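Local coordinates for protein bacteriohemerythrin (Methylococcus capsulatus, PDB 4XPX) that binds oxygen reversibly at a two-iron site inside a four-helix bundle, and may store it or deliver it to oxygen-requiring enzymes, at residues Asp18-Thr23 and Ile51-Met56; Val28-Asp33 and Gly44-Ala49; Gly38-Ile43 and Lys92-Gly97; Lys59-Glu64 and Lys122-Cys127; Ala74-Glu79 and Val114-Lys119. All coordinates share one frame; numbering follows the deposited sequence.

Contact 1: Asp18-Thr23 and Ile51-Met56. With FE2 (Fe (II) ion), chain C.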
# COMPACT_ATOMS: atom_id res chain seq x y z
N ASP A 18 1.10 11.33 -3.34
CA ASP A 18 1.40 10.84 -4.67
C ASP A 18 2.79 10.22 -4.73
O ASP A 18 2.98 9.17 -5.37
CB ASP A 18 1.31 11.95 -5.69
CG ASP A 18 -0.14 12.46 -5.92
OD1 ASP A 18 -1.12 11.82 -5.63
OD2 ASP A 18 -0.17 13.61 -6.51
N ASP A 19 3.78 10.86 -4.10
CA ASP A 19 5.13 10.32 -4.12
C ASP A 19 5.22 8.99 -3.41
O ASP A 19 5.88 8.04 -3.91
CB ASP A 19 6.08 11.31 -3.45
CG ASP A 19 6.35 12.52 -4.31
OD1 ASP A 19 6.07 12.51 -5.52
OD2 ASP A 19 6.78 13.54 -3.68
N GLN A 20 4.57 8.89 -2.25
CA GLN A 20 4.59 7.60 -1.53
C GLN A 20 3.86 6.54 -2.32
O GLN A 20 4.29 5.37 -2.35
CB GLN A 20 3.99 7.77 -0.09
CG GLN A 20 4.88 8.64 0.78
CD GLN A 20 4.31 8.84 2.17
OE1 GLN A 20 3.16 8.76 2.42
NE2 GLN A 20 5.23 8.97 3.13
N HIS A 21 2.75 6.90 -2.97
CA HIS A 21 2.06 5.91 -3.83
C HIS A 21 2.96 5.40 -4.93
O HIS A 21 2.99 4.21 -5.25
CB HIS A 21 0.78 6.49 -4.41
CG HIS A 21 -0.26 6.75 -3.37
ND1 HIS A 21 -1.27 7.68 -3.53
CD2 HIS A 21 -0.47 6.19 -2.13
CE1 HIS A 21 -2.06 7.62 -2.44
NE2 HIS A 21 -1.60 6.75 -1.56
N LYS A 22 3.71 6.33 -5.57
CA LYS A 22 4.61 5.90 -6.66
C LYS A 22 5.66 4.95 -6.12
O LYS A 22 5.99 3.92 -6.81
CB LYS A 22 5.24 7.11 -7.34
CG LYS A 22 4.28 7.94 -8.13
CD LYS A 22 4.92 9.23 -8.56
CE LYS A 22 3.93 10.16 -9.01
NZ LYS A 22 4.47 11.38 -9.64
N THR A 23 6.21 5.20 -4.91
CA THR A 23 7.15 4.24 -4.34
C THR A 23 6.49 2.91 -4.06
O THR A 23 7.08 1.84 -4.38
CB THR A 23 7.73 4.81 -3.03
OG1 THR A 23 8.53 5.96 -3.31
CG2 THR A 23 8.55 3.78 -2.27
N ILE A 51 5.99 -3.95 3.00
CA ILE A 51 5.01 -3.78 4.08
C ILE A 51 5.47 -2.69 5.01
O ILE A 51 4.66 -1.87 5.49
CB ILE A 51 4.79 -5.12 4.79
CG1 ILE A 51 3.99 -6.06 3.86
CG2 ILE A 51 4.05 -4.91 6.10
CD1 ILE A 51 3.89 -7.46 4.27
N ASP A 52 6.77 -2.61 5.36
CA ASP A 52 7.24 -1.53 6.20
C ASP A 52 6.90 -0.18 5.61
O ASP A 52 6.45 0.76 6.31
CB ASP A 52 8.76 -1.66 6.43
CG ASP A 52 9.25 -0.78 7.51
OD1 ASP A 52 8.95 -1.10 8.68
OD2 ASP A 52 9.85 0.31 7.25
N TYR A 53 7.11 -0.04 4.30
CA TYR A 53 6.87 1.23 3.63
C TYR A 53 5.40 1.55 3.62
O TYR A 53 5.00 2.74 3.85
CB TYR A 53 7.47 1.21 2.21
CG TYR A 53 7.45 2.58 1.64
CD1 TYR A 53 8.44 3.46 1.93
CD2 TYR A 53 6.41 3.01 0.83
CE1 TYR A 53 8.42 4.78 1.45
CE2 TYR A 53 6.36 4.31 0.36
CZ TYR A 53 7.34 5.17 0.64
OH TYR A 53 7.27 6.44 0.15
N VAL A 54 4.54 0.58 3.30
CA VAL A 54 3.10 0.79 3.30
C VAL A 54 2.63 1.28 4.68
O VAL A 54 1.83 2.24 4.79
CB VAL A 54 2.36 -0.45 2.86
CG1 VAL A 54 0.84 -0.31 3.09
CG2 VAL A 54 2.63 -0.70 1.37
N VAL A 55 3.09 0.65 5.75
CA VAL A 55 2.68 1.08 7.09
C VAL A 55 3.12 2.50 7.34
O VAL A 55 2.33 3.29 7.94
CB VAL A 55 3.20 0.08 8.11
CG1 VAL A 55 3.15 0.65 9.55
CG2 VAL A 55 2.57 -1.24 8.03
N MET A 56 4.30 2.87 6.92
CA MET A 56 4.76 4.23 7.08
C MET A 56 3.92 5.20 6.28
O MET A 56 3.55 6.31 6.79
CB MET A 56 6.23 4.31 6.67
CG MET A 56 6.85 5.65 6.89
SD MET A 56 6.45 6.79 5.56
CE MET A 56 7.12 6.01 4.12
FE FE2 C . -2.55 6.05 0.17
O HOH W 1 -3.38 4.78 1.46
O HOH W 2 -2.33 3.69 -0.69
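Helices 18-23 and 51-56 run antiparallel at 164° with their axes 10.4 Å apart, and Tyr53 spans the gap to reach Thr23 and Gln20. With CG anti to the backbone N (chi1 -169°), the tyrosine sends its ring across to the other helix. Thr23 lays its methyl over one face, a CH-pi contact with CG2 3.6 Å from the ring centroid. The Tyr53 OH slides against the aliphatic part of Gln20, 3.3 Å from its CG. Farther along, Met56 bends at chi2 and chi3 so that SD comes within 3.5 Å of Gln20 NE2. A leucine in place of Tyr53 would probably leave the Thr23 methyl without its ring face and open a gap beside Gln20. On the other side of its helix, His21 binds one iron through NE2 at 2.1 Å. Gln20 OE1 accepts a hydrogen bond from ND1 of His57, another ligand of that iron, while its NE2 pairs with Ser60. The mainly apolar contact thus flanks a glutamine in the second shell, probably helping to orient a metal-binding imidazole.

Contact 2: Val28-Asp33 and Gly44-Ala49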
# COMPACT_ATOMS: atom_id res chain seq x y z
N VAL A 28 5.84 -2.87 -5.12
CA VAL A 28 4.94 -3.97 -5.54
C VAL A 28 5.48 -4.58 -6.82
O VAL A 28 5.49 -5.83 -6.96
CB VAL A 28 3.52 -3.49 -5.70
CG1 VAL A 28 2.65 -4.56 -6.34
CG2 VAL A 28 2.90 -3.07 -4.36
N ASN A 29 5.87 -3.76 -7.77
CA ASN A 29 6.34 -4.31 -9.04
C ASN A 29 7.54 -5.17 -8.86
O ASN A 29 7.66 -6.24 -9.52
CB ASN A 29 6.65 -3.14 -10.00
CG ASN A 29 5.39 -2.52 -10.56
OD1 ASN A 29 4.31 -3.09 -10.45
ND2 ASN A 29 5.49 -1.34 -11.16
N LYS A 30 8.48 -4.77 -8.00
CA LYS A 30 9.64 -5.59 -7.71
C LYS A 30 9.21 -6.88 -7.08
O LYS A 30 9.73 -7.99 -7.49
CB LYS A 30 10.63 -4.88 -6.85
CG LYS A 30 11.38 -3.79 -7.50
CD LYS A 30 12.29 -3.08 -6.53
CE LYS A 30 13.13 -1.92 -7.11
NZ LYS A 30 13.67 -2.27 -8.43
N LEU A 31 8.34 -6.85 -6.11
CA LEU A 31 7.90 -8.08 -5.47
C LEU A 31 7.19 -8.97 -6.46
O LEU A 31 7.40 -10.23 -6.43
CB LEU A 31 6.94 -7.75 -4.31
CG LEU A 31 6.47 -8.98 -3.49
CD1 LEU A 31 7.58 -9.80 -2.91
CD2 LEU A 31 5.51 -8.50 -2.39
N HIS A 32 6.48 -8.44 -7.34
CA HIS A 32 5.65 -9.20 -8.31
C HIS A 32 6.49 -10.06 -9.20
O HIS A 32 6.15 -11.23 -9.46
CB HIS A 32 4.80 -8.25 -9.15
CG HIS A 32 3.89 -8.94 -10.11
ND1 HIS A 32 2.89 -9.80 -9.71
CD2 HIS A 32 3.84 -8.91 -11.47
CE1 HIS A 32 2.26 -10.26 -10.78
NE2 HIS A 32 2.81 -9.74 -11.85
N ASP A 33 7.65 -9.38 -9.64
CA ASP A 33 8.64 -10.07 -10.47
C ASP A 33 9.31 -11.15 -9.70
O ASP A 33 9.47 -12.32 -10.18
CB ASP A 33 9.60 -9.03 -11.04
CG ASP A 33 8.99 -8.18 -12.13
OD1 ASP A 33 7.92 -8.47 -12.71
OD2 ASP A 33 9.69 -7.18 -12.40
N GLY A 44 11.10 -12.76 0.52
CA GLY A 44 10.91 -12.28 1.86
C GLY A 44 11.46 -10.91 2.13
O GLY A 44 10.81 -10.09 2.83
N LYS A 45 12.61 -10.63 1.62
CA LYS A 45 13.24 -9.31 1.82
C LYS A 45 12.37 -8.26 1.18
O LYS A 45 12.16 -7.14 1.77
CB LYS A 45 14.64 -9.24 1.23
CG LYS A 45 15.68 -10.05 1.95
CD LYS A 45 17.08 -9.81 1.37
CE LYS A 45 18.05 -10.86 1.92
NZ LYS A 45 18.30 -10.80 3.39
N GLN A 46 11.87 -8.47 -0.03
CA GLN A 46 11.10 -7.49 -0.73
C GLN A 46 9.70 -7.36 -0.09
O GLN A 46 9.17 -6.20 0.02
CB GLN A 46 11.01 -7.80 -2.21
CG GLN A 46 10.35 -6.68 -3.03
CD GLN A 46 11.14 -5.40 -3.01
OE1 GLN A 46 12.39 -5.43 -2.89
NE2 GLN A 46 10.48 -4.26 -3.19
N LEU A 47 9.12 -8.47 0.37
CA LEU A 47 7.86 -8.43 1.06
C LEU A 47 7.97 -7.52 2.31
O LEU A 47 7.12 -6.65 2.57
CB LEU A 47 7.48 -9.85 1.50
CG LEU A 47 6.23 -9.98 2.35
CD1 LEU A 47 5.00 -9.67 1.56
CD2 LEU A 47 6.18 -11.36 3.04
N ASP A 48 9.00 -7.79 3.09
CA ASP A 48 9.15 -7.03 4.34
C ASP A 48 9.39 -5.54 4.05
O ASP A 48 8.83 -4.69 4.74
CB ASP A 48 10.25 -7.60 5.18
CG ASP A 48 9.94 -8.97 5.78
OD1 ASP A 48 8.81 -9.42 5.79
OD2 ASP A 48 10.95 -9.64 6.26
N ALA A 49 10.19 -5.23 3.07
CA ALA A 49 10.45 -3.83 2.71
C ALA A 49 9.17 -3.13 2.29
O ALA A 49 8.90 -1.99 2.67
CB ALA A 49 11.53 -3.75 1.62
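The one flat group at work here is the carboxamide of Gln46, and Lys30 lies over it: CB of Lys30 sits above the amide plane, 3.7 Å from Gln46 NE2, and the lysine chain continues on the same side, with its CD 4.0 Å from that nitrogen. NE2 also donates a hydrogen bond to the backbone carbonyl of Met27, one turn back along the lysine's helix, which fixes the rotation of the amide. The bend at chi2 (64°) turns the group into this position. Nearer the backbone, Gln46 CG rests against the main chain of Leu31, 3.7 Å from its N, and the Leu31 and Gln46 side chains lie alongside one another, pointing opposite ways. Replacing Gln46 by an alanine would probably cost the link to the Met27 carbonyl and open a gap beneath the lysine chain. Leu31 sends CD1 to within 3.9 Å of Leu47 N, and its CD2 meets Leu47 CD1 at 4.2 Å, a looser apolar touch on the buried side. The helices are antiparallel at 156°, axes 9.3 Å apart, and come close enough for the CA atoms of Leu31 and Gln46 to stand 5.7 Å apart. They are successive helices of the hemerythrin bundle, joined by a short connection. Beyond them, Leu31 packs on Thr106 of helix 103-121, while Leu47 reaches Leu90 and Phe94 of helix 73-95.

Contact 3: Gly38-Ile43 and Lys92-Gly97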
# COMPACT_ATOMS: atom_id res chain seq x y z
N GLY A 38 11.46 -18.95 -7.52
CA GLY A 38 11.64 -19.67 -6.29
C GLY A 38 12.66 -19.13 -5.38
O GLY A 38 13.13 -19.88 -4.51
N ASN A 39 13.00 -17.85 -5.48
CA ASN A 39 14.04 -17.27 -4.64
C ASN A 39 13.37 -16.78 -3.36
O ASN A 39 13.04 -15.57 -3.25
CB ASN A 39 14.73 -16.16 -5.37
CG ASN A 39 15.42 -16.65 -6.64
OD1 ASN A 39 15.90 -17.80 -6.71
ND2 ASN A 39 15.39 -15.82 -7.68
N ARG A 40 13.13 -17.65 -2.43
CA ARG A 40 12.29 -17.36 -1.28
C ARG A 40 12.90 -16.31 -0.38
O ARG A 40 12.18 -15.42 0.15
CB ARG A 40 11.91 -18.62 -0.51
CG ARG A 40 10.66 -18.44 0.31
CD ARG A 40 10.29 -19.71 1.09
NE ARG A 40 8.99 -19.69 1.67
CZ ARG A 40 8.73 -19.25 2.87
NH1 ARG A 40 9.60 -18.72 3.68
NH2 ARG A 40 7.49 -19.27 3.28
N SER A 41 14.18 -16.31 -0.20
CA SER A 41 14.84 -15.26 0.59
C SER A 41 14.67 -13.89 -0.05
O SER A 41 14.38 -12.87 0.69
CB SER A 41 16.35 -15.51 0.75
OG SER A 41 17.07 -14.52 1.45
N GLU A 42 14.78 -13.79 -1.34
CA GLU A 42 14.55 -12.51 -2.02
C GLU A 42 13.10 -12.10 -1.96
O GLU A 42 12.82 -10.86 -1.76
CB GLU A 42 14.97 -12.61 -3.51
CG GLU A 42 16.51 -12.94 -3.68
CD GLU A 42 16.87 -13.30 -5.12
OE1 GLU A 42 16.34 -12.59 -6.06
OE2 GLU A 42 17.69 -14.30 -5.29
N ILE A 43 12.18 -13.03 -2.09
CA ILE A 43 10.79 -12.71 -1.89
C ILE A 43 10.58 -12.13 -0.52
O ILE A 43 9.88 -11.07 -0.35
CB ILE A 43 9.90 -13.96 -2.11
CG1 ILE A 43 9.94 -14.39 -3.59
CG2 ILE A 43 8.47 -13.72 -1.63
CD1 ILE A 43 9.35 -15.76 -3.89
N LYS A 92 3.49 -13.28 9.13
CA LYS A 92 3.64 -14.31 10.16
C LYS A 92 3.65 -15.66 9.45
O LYS A 92 4.53 -16.53 9.76
CB LYS A 92 2.52 -14.20 11.16
CG LYS A 92 2.78 -12.94 12.15
CD LYS A 92 1.49 -12.62 12.93
CE LYS A 92 1.62 -11.24 13.45
NZ LYS A 92 0.20 -10.94 14.07
N LYS A 93 2.73 -15.93 8.61
CA LYS A 93 2.64 -17.24 7.95
C LYS A 93 3.80 -17.45 7.00
O LYS A 93 4.40 -18.59 7.00
CB LYS A 93 1.30 -17.45 7.25
CG LYS A 93 0.17 -17.54 8.19
CD LYS A 93 -1.11 -17.35 7.44
CE LYS A 93 -2.39 -17.82 8.12
NZ LYS A 93 -2.53 -17.33 9.52
N PHE A 94 4.22 -16.45 6.24
CA PHE A 94 5.31 -16.61 5.31
C PHE A 94 6.62 -16.91 6.10
O PHE A 94 7.37 -17.84 5.74
CB PHE A 94 5.47 -15.33 4.48
CG PHE A 94 6.69 -15.39 3.61
CD1 PHE A 94 6.69 -16.04 2.39
CD2 PHE A 94 7.88 -14.82 4.03
CE1 PHE A 94 7.81 -16.07 1.63
CE2 PHE A 94 9.04 -14.89 3.29
CZ PHE A 94 8.96 -15.53 2.04
N HIS A 95 6.87 -16.13 7.14
CA HIS A 95 8.08 -16.30 7.89
C HIS A 95 8.05 -17.52 8.76
O HIS A 95 9.18 -18.00 9.17
CB HIS A 95 8.48 -15.06 8.67
CG HIS A 95 8.87 -13.91 7.79
ND1 HIS A 95 9.95 -13.97 6.94
CD2 HIS A 95 8.33 -12.65 7.66
CE1 HIS A 95 10.05 -12.76 6.31
NE2 HIS A 95 9.08 -11.96 6.74
N ALA A 96 6.96 -18.17 8.93
CA ALA A 96 6.86 -19.50 9.59
C ALA A 96 6.97 -20.60 8.60
O ALA A 96 6.99 -21.78 8.99
CB ALA A 96 5.58 -19.60 10.36
N GLY A 97 7.05 -20.32 7.29
CA GLY A 97 7.05 -21.37 6.29
C GLY A 97 5.72 -21.96 6.04
O GLY A 97 5.65 -23.04 5.34
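Arg40 grips the carbonyl oxygen of Phe94 end-on with two nitrogens. NH2 makes the shorter bond, 2.8 Å to Phe94 O, lying in the carbonyl plane on a lone pair; NH1 reaches the same Phe94 O at 3.2 Å, tilted 34° out of that plane. A third donor comes from Phe94's own segment: Gly97 N bonds to Phe94 O at 2.9 Å, as part of the Schellman motif in which Gly97, with positive phi, leaves the helix. The arginine is further held by a salt bridge from its NE to Glu100. Fully extended from CG to NE, its chain brings the guanidinium flat onto one face of the Phe94 ring, the planes only 6° apart and CZ 3.9 Å from the ring centroid, so the stack is also a cation-pi contact. Farther out, Ile43 CG2 makes an apolar contact with Phe94 CE1, 4.1 Å away. One arginine therefore serves both the backbone and the side chain of a single residue. Its positive charge would be expected to suit the last turn of helix 73-95, where carbonyls run short of helical partners, and it ties that turn to the beginning of helix 40-67.

Contact 4: Lys59-Glu64 and Lys122-Cys127. With FE2 (Fe (II) ion), chain C; FE2 (Fe (II) ion), chain B.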
# COMPACT_ATOMS: atom_id res chain seq x y z
N LYS A 59 0.67 5.81 8.11
CA LYS A 59 0.92 6.72 9.24
C LYS A 59 1.02 8.12 8.74
O LYS A 59 0.56 9.07 9.44
CB LYS A 59 2.13 6.26 10.01
CG LYS A 59 1.97 5.05 10.82
CD LYS A 59 3.32 4.73 11.48
CE LYS A 59 3.26 3.46 12.29
NZ LYS A 59 4.72 3.36 12.69
N SER A 60 1.67 8.33 7.62
CA SER A 60 1.81 9.67 7.09
C SER A 60 0.48 10.28 6.73
O SER A 60 0.17 11.46 7.10
CB SER A 60 2.69 9.65 5.85
OG SER A 60 4.01 9.15 6.06
N GLU A 61 -0.35 9.53 6.01
CA GLU A 61 -1.68 10.01 5.67
C GLU A 61 -2.49 10.25 6.96
O GLU A 61 -3.22 11.28 7.06
CB GLU A 61 -2.47 8.99 4.84
CG GLU A 61 -2.00 8.87 3.40
CD GLU A 61 -2.93 7.97 2.59
OE1 GLU A 61 -3.81 7.35 3.17
OE2 GLU A 61 -2.73 7.94 1.33
N GLU A 62 -2.43 9.35 7.90
CA GLU A 62 -3.27 9.47 9.11
C GLU A 62 -2.87 10.66 9.91
O GLU A 62 -3.77 11.37 10.45
CB GLU A 62 -3.16 8.19 9.94
CG GLU A 62 -3.87 7.03 9.28
CD GLU A 62 -3.46 5.67 9.80
OE1 GLU A 62 -2.97 5.58 10.99
OE2 GLU A 62 -3.67 4.63 9.12
N THR A 63 -1.60 10.94 10.07
CA THR A 63 -1.17 12.10 10.84
C THR A 63 -1.69 13.33 10.20
O THR A 63 -2.22 14.27 10.93
CB THR A 63 0.37 12.14 10.94
OG1 THR A 63 0.85 10.97 11.62
CG2 THR A 63 0.84 13.37 11.66
N GLU A 64 -1.61 13.48 8.90
CA GLU A 64 -2.09 14.66 8.24
C GLU A 64 -3.59 14.78 8.31
O GLU A 64 -4.12 15.89 8.59
CB GLU A 64 -1.59 14.67 6.81
CG GLU A 64 -0.12 14.87 6.59
CD GLU A 64 0.48 16.03 7.32
OE1 GLU A 64 -0.05 17.09 7.04
OE2 GLU A 64 1.40 15.90 8.19
N LYS A 122 -8.31 9.84 -2.75
CA LYS A 122 -8.61 11.05 -3.47
C LYS A 122 -9.50 11.95 -2.65
O LYS A 122 -9.51 13.21 -2.86
CB LYS A 122 -9.23 10.79 -4.85
CG LYS A 122 -8.20 10.39 -5.89
CD LYS A 122 -8.93 10.24 -7.27
CE LYS A 122 -7.97 9.73 -8.32
NZ LYS A 122 -8.60 9.97 -9.67
N LEU A 123 -10.36 11.40 -1.83
CA LEU A 123 -11.33 12.21 -1.07
C LEU A 123 -10.63 13.15 -0.11
O LEU A 123 -11.27 14.19 0.29
CB LEU A 123 -12.28 11.34 -0.29
CG LEU A 123 -13.13 10.43 -1.18
CD1 LEU A 123 -14.10 9.60 -0.34
CD2 LEU A 123 -13.88 11.15 -2.25
N TYR A 124 -9.39 12.92 0.33
CA TYR A 124 -8.74 13.86 1.21
C TYR A 124 -8.06 15.02 0.50
O TYR A 124 -7.50 15.88 1.14
CB TYR A 124 -7.75 13.20 2.23
CG TYR A 124 -6.60 12.43 1.63
CD1 TYR A 124 -5.76 12.95 0.66
CD2 TYR A 124 -6.29 11.15 2.13
CE1 TYR A 124 -4.68 12.22 0.16
CE2 TYR A 124 -5.26 10.41 1.61
CZ TYR A 124 -4.46 10.91 0.63
OH TYR A 124 -3.43 10.21 0.04
N GLY A 125 -8.12 15.03 -0.83
CA GLY A 125 -7.35 16.03 -1.56
C GLY A 125 -7.72 17.45 -1.17
O GLY A 125 -6.84 18.23 -0.88
N PRO A 126 -9.03 17.82 -1.19
CA PRO A 126 -9.34 19.26 -0.87
C PRO A 126 -8.83 19.59 0.51
O PRO A 126 -8.31 20.76 0.71
CB PRO A 126 -10.86 19.27 -1.01
CG PRO A 126 -11.10 18.29 -2.05
CD PRO A 126 -10.15 17.13 -1.76
N CYS A 127 -8.98 18.75 1.52
CA CYS A 127 -8.57 19.07 2.86
C CYS A 127 -7.06 19.15 2.99
O CYS A 127 -6.49 20.12 3.57
CB CYS A 127 -9.11 17.97 3.83
SG CYS A 127 -8.68 18.24 5.57
FE FE2 C . -2.55 6.05 0.17
FE FE2 B . -5.15 5.82 2.44
O HOH W 1 -3.38 4.78 1.46
O HOH W 2 -2.33 3.69 -0.69
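Glu61 and Tyr124 meet through one short bond: the phenol OH donates to Glu61 OE2 at 2.7 Å. That oxygen is already a ligand of the chain C iron, 2.2 Å away, so it is held by metal and hydroxyl together. The other oxygen, Glu61 OE1, binds the chain B iron, also at 2.2 Å, and the carboxylate bridges the pair. A bridging water lies 2.0 Å from the chain C iron and 2.3 Å from the chain B iron. Asp121 supplies a second carboxylate bridge; His21 and His57 complete the protein ligands of the chain C iron, and His76, His80 and His116 those of the chain B iron. The hydroxyl approaches from well above the carboxylate plane, 60° out of it, and the planes of carboxylate and ring are 80° apart, with OE2 lying at the ring edge. The phenol can get there because Tyr124 CG stands between the backbone N and the carbonyl carbon (chi1 60°), while Glu61 reaches in on an extended chain. Val14, Ala17, His21 and Tyr70 pack against the tyrosine and help to place it. Two carboxylate bridges, a solvent bridge and five histidines make up the characteristic diiron centre of hemerythrins.

Contact 5: Ala74-Glu79 and Val114-Lys119. With FE2 (Fe (II) ion), chain B.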
# COMPACT_ATOMS: atom_id res chain seq x y z
N ALA A 74 -11.47 8.68 10.60
CA ALA A 74 -11.57 7.39 11.31
C ALA A 74 -11.96 6.29 10.37
O ALA A 74 -11.35 5.16 10.48
CB ALA A 74 -12.57 7.51 12.47
N ALA A 75 -12.83 6.52 9.45
CA ALA A 75 -13.21 5.43 8.48
C ALA A 75 -12.00 5.11 7.60
O ALA A 75 -11.74 3.94 7.29
CB ALA A 75 -14.40 5.86 7.62
N HIS A 76 -11.27 6.12 7.19
CA HIS A 76 -10.11 5.88 6.34
C HIS A 76 -9.07 5.10 7.08
O HIS A 76 -8.52 4.08 6.56
CB HIS A 76 -9.60 7.23 5.87
CG HIS A 76 -8.56 7.17 4.82
ND1 HIS A 76 -8.53 8.13 3.84
CD2 HIS A 76 -7.49 6.35 4.60
CE1 HIS A 76 -7.48 7.83 3.05
NE2 HIS A 76 -6.81 6.79 3.48
N LYS A 77 -8.77 5.47 8.32
CA LYS A 77 -7.83 4.69 9.14
C LYS A 77 -8.29 3.28 9.29
O LYS A 77 -7.45 2.34 9.31
CB LYS A 77 -7.63 5.35 10.48
CG LYS A 77 -6.65 4.60 11.36
CD LYS A 77 -6.30 5.34 12.61
CE LYS A 77 -5.20 4.69 13.42
NZ LYS A 77 -5.59 3.39 13.90
N ALA A 78 -9.59 3.04 9.46
CA ALA A 78 -10.08 1.65 9.57
C ALA A 78 -9.76 0.84 8.36
O ALA A 78 -9.43 -0.36 8.47
CB ALA A 78 -11.55 1.66 9.91
N GLU A 79 -9.86 1.42 7.16
CA GLU A 79 -9.46 0.70 5.94
C GLU A 79 -8.00 0.33 5.97
O GLU A 79 -7.60 -0.80 5.66
CB GLU A 79 -9.78 1.48 4.68
CG GLU A 79 -11.23 1.91 4.52
CD GLU A 79 -12.30 0.85 4.54
OE1 GLU A 79 -11.98 -0.34 4.35
OE2 GLU A 79 -13.54 1.20 4.81
N VAL A 114 -5.55 -0.11 -6.12
CA VAL A 114 -6.24 0.51 -7.23
C VAL A 114 -7.67 0.89 -6.85
O VAL A 114 -8.27 1.74 -7.52
CB VAL A 114 -6.12 -0.23 -8.53
CG1 VAL A 114 -4.60 -0.37 -8.90
CG2 VAL A 114 -6.82 -1.33 -8.57
N ASN A 115 -8.26 0.17 -5.84
CA ASN A 115 -9.53 0.65 -5.30
C ASN A 115 -9.33 1.76 -4.27
O ASN A 115 -10.16 2.66 -4.16
CB ASN A 115 -10.32 -0.50 -4.69
CG ASN A 115 -10.87 -1.45 -5.74
OD1 ASN A 115 -11.85 -1.14 -6.41
ND2 ASN A 115 -10.24 -2.61 -5.88
N HIS A 116 -8.41 1.58 -3.33
CA HIS A 116 -8.31 2.52 -2.22
C HIS A 116 -7.88 3.91 -2.67
O HIS A 116 -8.39 4.91 -2.17
CB HIS A 116 -7.21 2.01 -1.25
CG HIS A 116 -7.05 2.84 -0.01
ND1 HIS A 116 -7.86 2.72 1.10
CD2 HIS A 116 -6.16 3.82 0.25
CE1 HIS A 116 -7.42 3.59 2.01
NE2 HIS A 116 -6.40 4.28 1.57
N ILE A 117 -6.91 4.01 -3.57
CA ILE A 117 -6.39 5.32 -3.89
C ILE A 117 -7.47 6.20 -4.53
O ILE A 117 -7.71 7.32 -4.09
CB ILE A 117 -5.08 5.25 -4.67
CG1 ILE A 117 -3.99 4.66 -3.80
CG2 ILE A 117 -4.70 6.66 -5.17
CD1 ILE A 117 -2.76 4.22 -4.56
N PRO A 118 -8.21 5.73 -5.55
CA PRO A 118 -9.23 6.61 -6.18
C PRO A 118 -10.43 6.79 -5.29
O PRO A 118 -11.05 7.87 -5.37
CB PRO A 118 -9.63 5.86 -7.44
CG PRO A 118 -8.50 4.92 -7.72
CD PRO A 118 -8.01 4.53 -6.40
N LYS A 119 -10.85 5.79 -4.52
CA LYS A 119 -12.13 5.85 -3.82
C LYS A 119 -12.02 6.34 -2.40
O LYS A 119 -13.08 6.68 -1.77
CB LYS A 119 -12.89 4.51 -3.85
CG LYS A 119 -13.15 4.04 -5.22
CD LYS A 119 -13.95 2.93 -5.54
CE LYS A 119 -13.89 2.80 -7.09
NZ LYS A 119 -12.91 1.75 -7.58
FE FE2 B . -5.15 5.82 2.44
O HOH W 1 -3.38 4.78 1.46
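His76 and His116 bring their NE2 atoms within 3.2 Å of each other without a hydrogen bond between them, because each nitrogen is spent on the same iron. His76 NE2 lies 2.2 Å from the chain B ion and His116 NE2 also 2.2 Å from it; the two bonds stand at nearly a right angle, making the imidazoles neighbours in the coordination sphere. Their rings meet obliquely, planes 80° apart and centroids separated by 4.9 Å, with His76 NE2 near the plane of the His116 ring at its edge. Both side chains swing across the gap between helices with CG anti to the backbone N (chi1 -170° for His76, -177° for His116). This is the three-histidine side of the hemerythrin diiron site, set within the four-helix bundle: His80, one turn beyond His76, is the third imidazole, and Glu61 and Asp121 each supply an oxygen. The bridging water sits across the iron from His76. Glu79 adds packing, its CB 4.1 Å from His116 CE1 near the ring plane. Trp112, one turn earlier, stacks on the His116 ring. Just after His116 the helix widens into a pi-type turn at 117-119 and kinks at Pro118, whose N has no bond to the preceding turn; Lys122 N then probably bonds to Ile117 O across the widened stretch.

Overall arrangement
Contacts 4 and 5 are buried and share the chain B iron, their centres about 10 Å apart; contact 1 shares the chain C iron with contact 4 and touches it directly, but its own packing lies at the surface. One water belongs to all three. Contacts 1 and 2 join helices 15-34 and 40-67 at two levels: contact 1 centres on a tyrosine ring, contact 2 on a glutamine amide and two leucines. Contact 3, partly buried like contact 2, has no metal near it and relies on an arginine that stacks on a phenylalanine and grips its carbonyl; Asp48 and His95 probably hydrogen-bond between the two. Helix 40-67 serves contacts 1 to 4. Contacts 3 and 4 stand farthest apart, centres about 33 Å.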